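Local coordinates for 2OG-Fe dioxygenase family protein (Methylibium petroleiphilum, PDB 3PL0) that probably acts as a dioxygenase of the 2-oxoglutarate and iron type, built on a double-stranded beta-helix (cupin) fold, at residues 72-84 and 115-129. Residues are numbered along the deposited sequence; the frame is centred on the assembly and turned at random.
Sequences CFMQTLQPGQLET and IHLPSWSALLVALGE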
ATOM      1  N   CYS A  72       0.212 -12.829   3.553  1.00 30.79           N
ATOM      2  CA  CYS A  72       0.608 -13.064   2.166  1.00 33.08           C
ATOM      3  C   CYS A  72      -0.356 -14.019   1.469  1.00 32.79           C
ATOM      4  O   CYS A  72      -1.035 -14.866   2.110  1.00 33.34           O
ATOM      5  CB  CYS A  72       2.026 -13.619   2.096  1.00 36.21           C
ATOM      6  SG  CYS A  72       3.291 -12.535   2.860  1.00 39.18           S
ATOM      7  N   PHE A  73      -0.380 -13.885   0.148  1.00 28.25           N
ATOM      8  CA  PHE A  73      -1.324 -14.562  -0.669  1.00 30.01           C
ATOM      9  C   PHE A  73      -0.689 -14.880  -2.000  1.00 30.36           C
ATOM     10  O   PHE A  73       0.344 -14.302  -2.359  1.00 30.34           O
ATOM     11  CB  PHE A  73      -2.550 -13.670  -0.891  1.00 29.78           C
ATOM     12  CG  PHE A  73      -3.135 -13.130   0.372  1.00 28.98           C
ATOM     13  CD1 PHE A  73      -2.571 -12.003   0.985  1.00 33.73           C
ATOM     14  CD2 PHE A  73      -4.235 -13.722   0.965  1.00 33.26           C
ATOM     15  CE1 PHE A  73      -3.092 -11.507   2.165  1.00 30.78           C
ATOM     16  CE2 PHE A  73      -4.761 -13.221   2.158  1.00 35.92           C
ATOM     17  CZ  PHE A  73      -4.177 -12.100   2.758  1.00 30.51           C
HETATM   18  N   MSE A  74      -1.333 -15.810  -2.701  1.00 30.39           N
HETATM   19  CA  MSE A  74      -1.031 -16.075  -4.109  0.50 32.12           C
HETATM   20  C   MSE A  74      -2.324 -16.018  -4.905  1.00 32.23           C
HETATM   21  O   MSE A  74      -3.358 -16.628  -4.529  1.00 32.96           O
HETATM   22  CB  MSE A  74      -0.312 -17.420  -4.321  0.50 33.57           C
HETATM   23  CG  MSE A  74       0.293 -17.627  -5.733  0.50 32.31           C
HETATM   24 SE   MSE A  74       1.481 -19.213  -5.830  0.38 49.61          SE
HETATM   25  CE  MSE A  74       0.083 -20.582  -5.619  0.50 41.89           C
ATOM     26  N   GLN A  75      -2.255 -15.263  -5.989  1.00 29.91           N
ATOM     27  CA  GLN A  75      -3.350 -15.108  -6.888  1.00 31.00           C
ATOM     28  C   GLN A  75      -2.976 -15.811  -8.163  1.00 31.18           C
ATOM     29  O   GLN A  75      -1.908 -15.576  -8.702  1.00 34.65           O
ATOM     30  CB  GLN A  75      -3.601 -13.655  -7.196  1.00 28.19           C
ATOM     31  CG  GLN A  75      -4.757 -13.447  -8.175  1.00 34.83           C
ATOM     32  CD  GLN A  75      -5.041 -11.986  -8.474  1.00 33.30           C
ATOM     33  OE1 GLN A  75      -4.224 -11.134  -8.205  1.00 32.32           O
ATOM     34  NE2 GLN A  75      -6.205 -11.707  -9.079  1.00 29.38           N
ATOM     35  N   THR A  76      -3.865 -16.682  -8.621  1.00 32.64           N
ATOM     36  CA  THR A  76      -3.775 -17.263  -9.951  0.60 32.26           C
ATOM     37  C   THR A  76      -4.777 -16.557 -10.860  1.00 33.17           C
ATOM     38  O   THR A  76      -5.925 -16.347 -10.501  1.00 31.95           O
ATOM     39  CB  THR A  76      -4.033 -18.788  -9.892  0.60 35.36           C
ATOM     40  OG1 THR A  76      -3.224 -19.359  -8.850  0.60 34.57           O
ATOM     41  CG2 THR A  76      -3.723 -19.480 -11.242  0.60 23.50           C
ATOM     42  N   LEU A  77      -4.334 -16.166 -12.041  1.00 34.37           N
ATOM     43  CA  LEU A  77      -5.181 -15.404 -12.947  1.00 36.83           C
ATOM     44  C   LEU A  77      -6.152 -16.200 -13.827  1.00 42.09           C
ATOM     45  O   LEU A  77      -7.278 -15.740 -14.039  1.00 45.82           O
ATOM     46  CB  LEU A  77      -4.296 -14.518 -13.824  1.00 36.09           C
ATOM     47  CG  LEU A  77      -3.668 -13.406 -12.979  1.00 39.73           C
ATOM     48  CD1 LEU A  77      -2.529 -12.810 -13.727  1.00 37.03           C
ATOM     49  CD2 LEU A  77      -4.727 -12.337 -12.622  1.00 38.99           C
ATOM     50  N   GLN A  78      -5.723 -17.341 -14.354  1.00 42.99           N
ATOM     51  CA  GLN A  78      -6.582 -18.169 -15.204  0.50 47.96           C
ATOM     52  C   GLN A  78      -6.288 -19.629 -14.893  1.00 48.31           C
ATOM     53  O   GLN A  78      -5.188 -20.102 -15.146  1.00 52.25           O
ATOM     54  CB  GLN A  78      -6.361 -17.890 -16.703  0.50 48.66           C
ATOM     55  CG  GLN A  78      -6.869 -16.523 -17.195  0.50 48.85           C
ATOM     56  CD  GLN A  78      -8.374 -16.340 -17.056  0.50 52.51           C
ATOM     57  OE1 GLN A  78      -9.071 -17.180 -16.482  0.50 55.94           O
ATOM     58  NE2 GLN A  78      -8.881 -15.232 -17.583  0.50 48.71           N
ATOM     59  N   PRO A  79      -7.249 -20.328 -14.279  1.00 49.33           N
ATOM     60  CA  PRO A  79      -8.517 -19.871 -13.753  1.00 47.79           C
ATOM     61  C   PRO A  79      -8.269 -19.056 -12.493  1.00 46.50           C
ATOM     62  O   PRO A  79      -7.373 -19.374 -11.705  1.00 42.65           O
ATOM     63  CB  PRO A  79      -9.240 -21.166 -13.399  1.00 50.70           C
ATOM     64  CG  PRO A  79      -8.162 -22.121 -13.109  1.00 54.10           C
ATOM     65  CD  PRO A  79      -7.028 -21.759 -13.995  1.00 51.00           C
ATOM     66  N   GLY A  80      -9.078 -18.017 -12.326  1.00 44.51           N
ATOM     67  CA  GLY A  80      -8.937 -17.065 -11.237  1.00 41.90           C
ATOM     68  C   GLY A  80      -9.085 -17.764  -9.911  1.00 39.01           C
ATOM     69  O   GLY A  80     -10.085 -18.446  -9.675  1.00 39.19           O
ATOM     70  N   GLN A  81      -8.073 -17.612  -9.064  1.00 36.99           N
ATOM     71  CA  GLN A  81      -8.215 -17.959  -7.654  1.00 38.74           C
ATOM     72  C   GLN A  81      -7.311 -17.106  -6.769  1.00 34.84           C
ATOM     73  O   GLN A  81      -6.261 -16.673  -7.192  1.00 38.28           O
ATOM     74  CB  GLN A  81      -7.885 -19.427  -7.486  1.00 39.28           C
ATOM     75  CG  GLN A  81      -8.393 -20.074  -6.220  1.00 44.47           C
ATOM     76  CD  GLN A  81      -8.045 -21.570  -6.216  1.00 45.82           C
ATOM     77  OE1 GLN A  81      -8.878 -22.457  -6.575  1.00 40.98           O
ATOM     78  NE2 GLN A  81      -6.772 -21.854  -5.877  1.00 41.94           N
ATOM     79  N   LEU A  82      -7.744 -16.876  -5.545  1.00 34.37           N
ATOM     80  CA  LEU A  82      -6.906 -16.293  -4.523  1.00 32.24           C
ATOM     81  C   LEU A  82      -6.875 -17.210  -3.312  1.00 34.26           C
ATOM     82  O   LEU A  82      -7.928 -17.713  -2.855  1.00 34.04           O
ATOM     83  CB  LEU A  82      -7.461 -14.924  -4.104  1.00 30.50           C
ATOM     84  CG  LEU A  82      -6.594 -14.139  -3.098  1.00 30.76           C
ATOM     85  CD1 LEU A  82      -5.378 -13.552  -3.793  1.00 28.64           C
ATOM     86  CD2 LEU A  82      -7.396 -13.051  -2.461  1.00 27.93           C
ATOM     87  N   GLU A  83      -5.670 -17.413  -2.785  1.00 31.00           N
ATOM     88  CA  GLU A  83      -5.453 -18.280  -1.643  1.00 33.23           C
ATOM     89  C   GLU A  83      -4.426 -17.701  -0.676  1.00 34.66           C
ATOM     90  O   GLU A  83      -3.528 -16.946  -1.068  1.00 32.90           O
ATOM     91  CB  GLU A  83      -4.995 -19.662  -2.097  1.00 36.64           C
ATOM     92  CG  GLU A  83      -3.596 -19.689  -2.644  1.00 34.28           C
ATOM     93  CD  GLU A  83      -3.344 -20.905  -3.534  1.00 44.68           C
ATOM     94  OE1 GLU A  83      -3.906 -20.990  -4.640  1.00 45.81           O
ATOM     95  OE2 GLU A  83      -2.594 -21.787  -3.103  1.00 44.01           O
ATOM     96  N   THR A  84      -4.578 -18.050   0.589  1.00 32.60           N
ATOM     97  CA  THR A  84      -3.604 -17.673   1.601  1.00 35.03           C
ATOM     98  C   THR A  84      -2.343 -18.513   1.370  1.00 38.94           C
ATOM     99  O   THR A  84      -2.378 -19.549   0.682  1.00 35.49           O
ATOM    100  CB  THR A  84      -4.146 -17.964   3.007  1.00 38.79           C
ATOM    101  OG1 THR A  84      -4.559 -19.340   3.073  1.00 37.94           O
ATOM    102  CG2 THR A  84      -5.360 -17.068   3.324  1.00 35.27           C
ATOM    103  N   ILE A 115      -9.508 -11.203   6.532  1.00 32.59           N
ATOM    104  CA  ILE A 115      -9.181 -11.761   5.214  1.00 33.44           C
ATOM    105  C   ILE A 115     -10.311 -12.589   4.585  1.00 34.08           C
ATOM    106  O   ILE A 115     -10.263 -12.868   3.388  1.00 32.79           O
ATOM    107  CB  ILE A 115      -7.828 -12.514   5.154  1.00 33.97           C
ATOM    108  CG1 ILE A 115      -7.846 -13.815   5.944  1.00 38.85           C
ATOM    109  CG2 ILE A 115      -6.664 -11.671   5.650  1.00 31.67           C
ATOM    110  CD1 ILE A 115      -6.572 -14.633   5.666  1.00 36.96           C
ATOM    111  N   HIS A 116     -11.339 -12.961   5.359  1.00 35.45           N
ATOM    112  CA  HIS A 116     -12.504 -13.665   4.799  1.00 33.99           C
ATOM    113  C   HIS A 116     -13.652 -12.752   4.415  1.00 35.57           C
ATOM    114  O   HIS A 116     -14.684 -13.212   3.966  1.00 34.81           O
ATOM    115  CB  HIS A 116     -12.968 -14.792   5.747  1.00 36.08           C
ATOM    116  CG  HIS A 116     -12.060 -15.970   5.699  1.00 39.35           C
ATOM    117  ND1 HIS A 116     -10.908 -16.048   6.456  1.00 36.95           N
ATOM    118  CD2 HIS A 116     -12.067 -17.064   4.905  1.00 39.94           C
ATOM    119  CE1 HIS A 116     -10.263 -17.160   6.150  1.00 43.45           C
ATOM    120  NE2 HIS A 116     -10.944 -17.791   5.212  1.00 41.61           N
ATOM    121  N   LEU A 117     -13.469 -11.453   4.552  1.00 34.07           N
ATOM    122  CA  LEU A 117     -14.496 -10.524   4.125  1.00 35.96           C
ATOM    123  C   LEU A 117     -14.576 -10.517   2.611  1.00 33.86           C
ATOM    124  O   LEU A 117     -13.556 -10.647   1.943  1.00 36.71           O
ATOM    125  CB  LEU A 117     -14.168  -9.093   4.605  1.00 35.60           C
ATOM    126  CG  LEU A 117     -14.321  -8.810   6.110  1.00 38.86           C
ATOM    127  CD1 LEU A 117     -13.750  -7.408   6.443  1.00 31.77           C
ATOM    128  CD2 LEU A 117     -15.785  -8.933   6.557  1.00 41.38           C
ATOM    129  N   PRO A 118     -15.773 -10.326   2.067  1.00 33.67           N
ATOM    130  CA  PRO A 118     -15.894 -10.302   0.633  1.00 34.82           C
ATOM    131  C   PRO A 118     -15.084  -9.192  -0.001  1.00 33.43           C
ATOM    132  O   PRO A 118     -14.457  -9.429  -1.025  1.00 31.84           O
ATOM    133  CB  PRO A 118     -17.402 -10.124   0.406  1.00 36.43           C
ATOM    134  CG  PRO A 118     -18.020 -10.711   1.615  1.00 37.26           C
ATOM    135  CD  PRO A 118     -17.084 -10.452   2.728  1.00 36.35           C
ATOM    136  N   SER A 119     -15.039  -8.018   0.630  1.00 31.73           N
ATOM    137  CA  SER A 119     -14.309  -6.907   0.073  1.00 31.71           C
ATOM    138  C   SER A 119     -12.806  -7.159   0.016  1.00 29.12           C
ATOM    139  O   SER A 119     -12.127  -6.632  -0.862  1.00 29.87           O
ATOM    140  CB  SER A 119     -14.586  -5.628   0.882  1.00 30.98           C
ATOM    141  OG  SER A 119     -14.223  -5.778   2.252  1.00 31.20           O
ATOM    142  N   TRP A 120     -12.285  -7.910   0.970  1.00 27.53           N
ATOM    143  CA  TRP A 120     -10.848  -8.219   0.972  1.00 29.28           C
ATOM    144  C   TRP A 120     -10.430  -8.936  -0.314  1.00 29.99           C
ATOM    145  O   TRP A 120      -9.551  -8.464  -1.036  1.00 25.51           O
ATOM    146  CB  TRP A 120     -10.458  -9.057   2.197  1.00 26.13           C
ATOM    147  CG  TRP A 120      -8.966  -9.353   2.267  1.00 26.97           C
ATOM    148  CD1 TRP A 120      -8.334 -10.523   1.913  1.00 28.85           C
ATOM    149  CD2 TRP A 120      -7.925  -8.441   2.648  1.00 26.05           C
ATOM    150  NE1 TRP A 120      -6.963 -10.395   2.077  1.00 29.66           N
ATOM    151  CE2 TRP A 120      -6.694  -9.130   2.535  1.00 25.94           C
ATOM    152  CE3 TRP A 120      -7.920  -7.122   3.116  1.00 31.94           C
ATOM    153  CZ2 TRP A 120      -5.470  -8.535   2.864  1.00 25.96           C
ATOM    154  CZ3 TRP A 120      -6.702  -6.526   3.445  1.00 30.06           C
ATOM    155  CH2 TRP A 120      -5.494  -7.220   3.297  1.00 29.16           C
ATOM    156  N   SER A 121     -11.079 -10.067  -0.610  1.00 29.40           N
ATOM    157  CA  SER A 121     -10.805 -10.770  -1.881  1.00 30.22           C
ATOM    158  C   SER A 121     -11.100  -9.924  -3.125  1.00 28.97           C
ATOM    159  O   SER A 121     -10.306  -9.927  -4.055  1.00 29.92           O
ATOM    160  CB  SER A 121     -11.565 -12.094  -1.965  1.00 32.37           C
ATOM    161  OG  SER A 121     -11.023 -13.020  -1.044  1.00 32.52           O
ATOM    162  N   ALA A 122     -12.199  -9.181  -3.125  1.00 29.56           N
ATOM    163  CA  ALA A 122     -12.571  -8.349  -4.256  1.00 27.81           C
ATOM    164  C   ALA A 122     -11.447  -7.336  -4.557  1.00 28.42           C
ATOM    165  O   ALA A 122     -11.048  -7.158  -5.713  1.00 28.20           O
ATOM    166  CB  ALA A 122     -13.918  -7.612  -3.987  1.00 29.75           C
ATOM    167  N   LEU A 123     -10.909  -6.753  -3.493  1.00 29.62           N
ATOM    168  CA  LEU A 123      -9.813  -5.802  -3.577  1.00 25.38           C
ATOM    169  C   LEU A 123      -8.563  -6.462  -4.170  1.00 27.54           C
ATOM    170  O   LEU A 123      -8.089  -6.042  -5.203  1.00 26.62           O
ATOM    171  CB  LEU A 123      -9.472  -5.245  -2.200  1.00 27.69           C
ATOM    172  CG  LEU A 123      -8.390  -4.136  -2.167  1.00 26.47           C
ATOM    173  CD1 LEU A 123      -8.814  -2.883  -3.051  1.00 24.30           C
ATOM    174  CD2 LEU A 123      -8.073  -3.754  -0.750  1.00 27.25           C
ATOM    175  N   LEU A 124      -8.020  -7.482  -3.505  1.00 25.49           N
ATOM    176  CA  LEU A 124      -6.778  -8.070  -3.989  1.00 27.42           C
ATOM    177  C   LEU A 124      -6.880  -8.635  -5.408  1.00 26.81           C
ATOM    178  O   LEU A 124      -5.940  -8.528  -6.182  1.00 29.54           O
ATOM    179  CB  LEU A 124      -6.224  -9.136  -3.053  1.00 26.43           C
ATOM    180  CG  LEU A 124      -5.442  -8.644  -1.845  1.00 29.69           C
ATOM    181  CD1 LEU A 124      -6.281  -7.660  -0.932  1.00 30.59           C
ATOM    182  CD2 LEU A 124      -4.924  -9.890  -1.059  1.00 26.68           C
ATOM    183  N   VAL A 125      -8.005  -9.251  -5.735  1.00 29.17           N
ATOM    184  CA  VAL A 125      -8.183  -9.882  -7.032  1.00 27.41           C
ATOM    185  C   VAL A 125      -8.265  -8.849  -8.158  1.00 26.43           C
ATOM    186  O   VAL A 125      -7.591  -8.996  -9.181  1.00 28.32           O
ATOM    187  CB  VAL A 125      -9.417 -10.817  -7.037  1.00 29.57           C
ATOM    188  CG1 VAL A 125      -9.846 -11.234  -8.487  1.00 27.31           C
ATOM    189  CG2 VAL A 125      -9.117 -12.080  -6.204  1.00 31.06           C
ATOM    190  N   ALA A 126      -9.091  -7.828  -7.978  1.00 27.71           N
ATOM    191  CA  ALA A 126      -9.347  -6.821  -9.020  1.00 29.33           C
ATOM    192  C   ALA A 126      -8.063  -6.096  -9.371  1.00 28.93           C
ATOM    193  O   ALA A 126      -7.772  -5.861 -10.563  1.00 27.41           O
ATOM    194  CB  ALA A 126     -10.436  -5.795  -8.574  1.00 28.64           C
ATOM    195  N   LEU A 127      -7.285  -5.787  -8.342  1.00 25.88           N
ATOM    196  CA  LEU A 127      -6.012  -5.093  -8.544  1.00 25.90           C
ATOM    197  C   LEU A 127      -4.988  -6.009  -9.242  1.00 26.79           C
ATOM    198  O   LEU A 127      -4.244  -5.572 -10.121  1.00 26.01           O
ATOM    199  CB  LEU A 127      -5.444  -4.556  -7.224  1.00 28.03           C
ATOM    200  CG  LEU A 127      -6.259  -3.467  -6.510  1.00 28.43           C
ATOM    201  CD1 LEU A 127      -5.638  -3.273  -5.153  1.00 30.79           C
ATOM    202  CD2 LEU A 127      -6.261  -2.166  -7.349  1.00 32.02           C
ATOM    203  N   GLY A 128      -4.965  -7.276  -8.868  1.00 25.64           N
ATOM    204  CA  GLY A 128      -4.118  -8.269  -9.575  1.00 27.61           C
ATOM    205  C   GLY A 128      -4.467  -8.419 -11.046  1.00 26.38           C
ATOM    206  O   GLY A 128      -3.569  -8.544 -11.900  1.00 27.83           O
ATOM    207  N   GLU A 129      -5.771  -8.436 -11.344  1.00 28.75           N
ATOM    208  CA  GLU A 129      -6.256  -8.580 -12.713  1.00 29.49           C
ATOM    209  C   GLU A 129      -5.866  -7.366 -13.530  1.00 28.94           C
ATOM    210  O   GLU A 129      -5.418  -7.479 -14.674  1.00 28.72           O
ATOM    211  CB  GLU A 129      -7.779  -8.771 -12.732  1.00 32.59           C
ATOM    212  CG  GLU A 129      -8.223 -10.197 -12.437  1.00 33.98           C
ATOM    213  CD  GLU A 129      -9.721 -10.310 -12.110  1.00 48.46           C
ATOM    214  OE1 GLU A 129     -10.377  -9.258 -11.947  1.00 54.44           O
ATOM    215  OE2 GLU A 129     -10.259 -11.449 -11.991  1.00 49.02           O
TER
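Q75 reaches from its strand to the helix 118-129 and hydrogen-bonds the backbone there. With CG anti to the backbone N (chi1 179°) and the chain extended beyond it, the amide is carried down to the helix surface. Q75 NE2 donates to V125 O at 3.0 Å, with an N-H...O angle of 153°. The N-H meets a lone pair of V125 O in the carbonyl plane, and that oxygen also accepts the helical bond from E129 N. Q75 OE1 lies 3.2 Å from G128 CA. It is buried and has no hydrogen-bond partner in the model. With no CB on G128, the oxygen can come this close to the helix backbone. Shortening Q75 to an alanine is likely to leave V125 O with its helical bond alone and to open a gap beside G128.

The two strands, 72-77 and 80-84, form a beta-hairpin that joins the large antiparallel sheet of this double-stranded beta-helix (cupin) protein through strand 141-152. The helix packs across one side of the hairpin. W142 NE1, from strand 141-152, hydrogen-bonds to G128 O.

Further along, F73 turns its ring toward W120 and L124. L124 CD2 sits over one face of the F73 ring, 4.0 Å from its centroid, as a CH-pi contact. I115 CG2 meets the ring edge near its plane. The rings of F73 and W120 meet obliquely, with planes at 51°. F73 CZ comes 3.3 Å from W120 NE1. The W120 ring lies between I115 CG2 on one face and L124 CD1 on the other.

From the second strand, L82 CB lies 3.9 Å from V125 CG2. L82 CD2 touches L124 CB and S121 OG. Just before the helix, I115 CD1 packs on T84 CG2 at 3.6 Å.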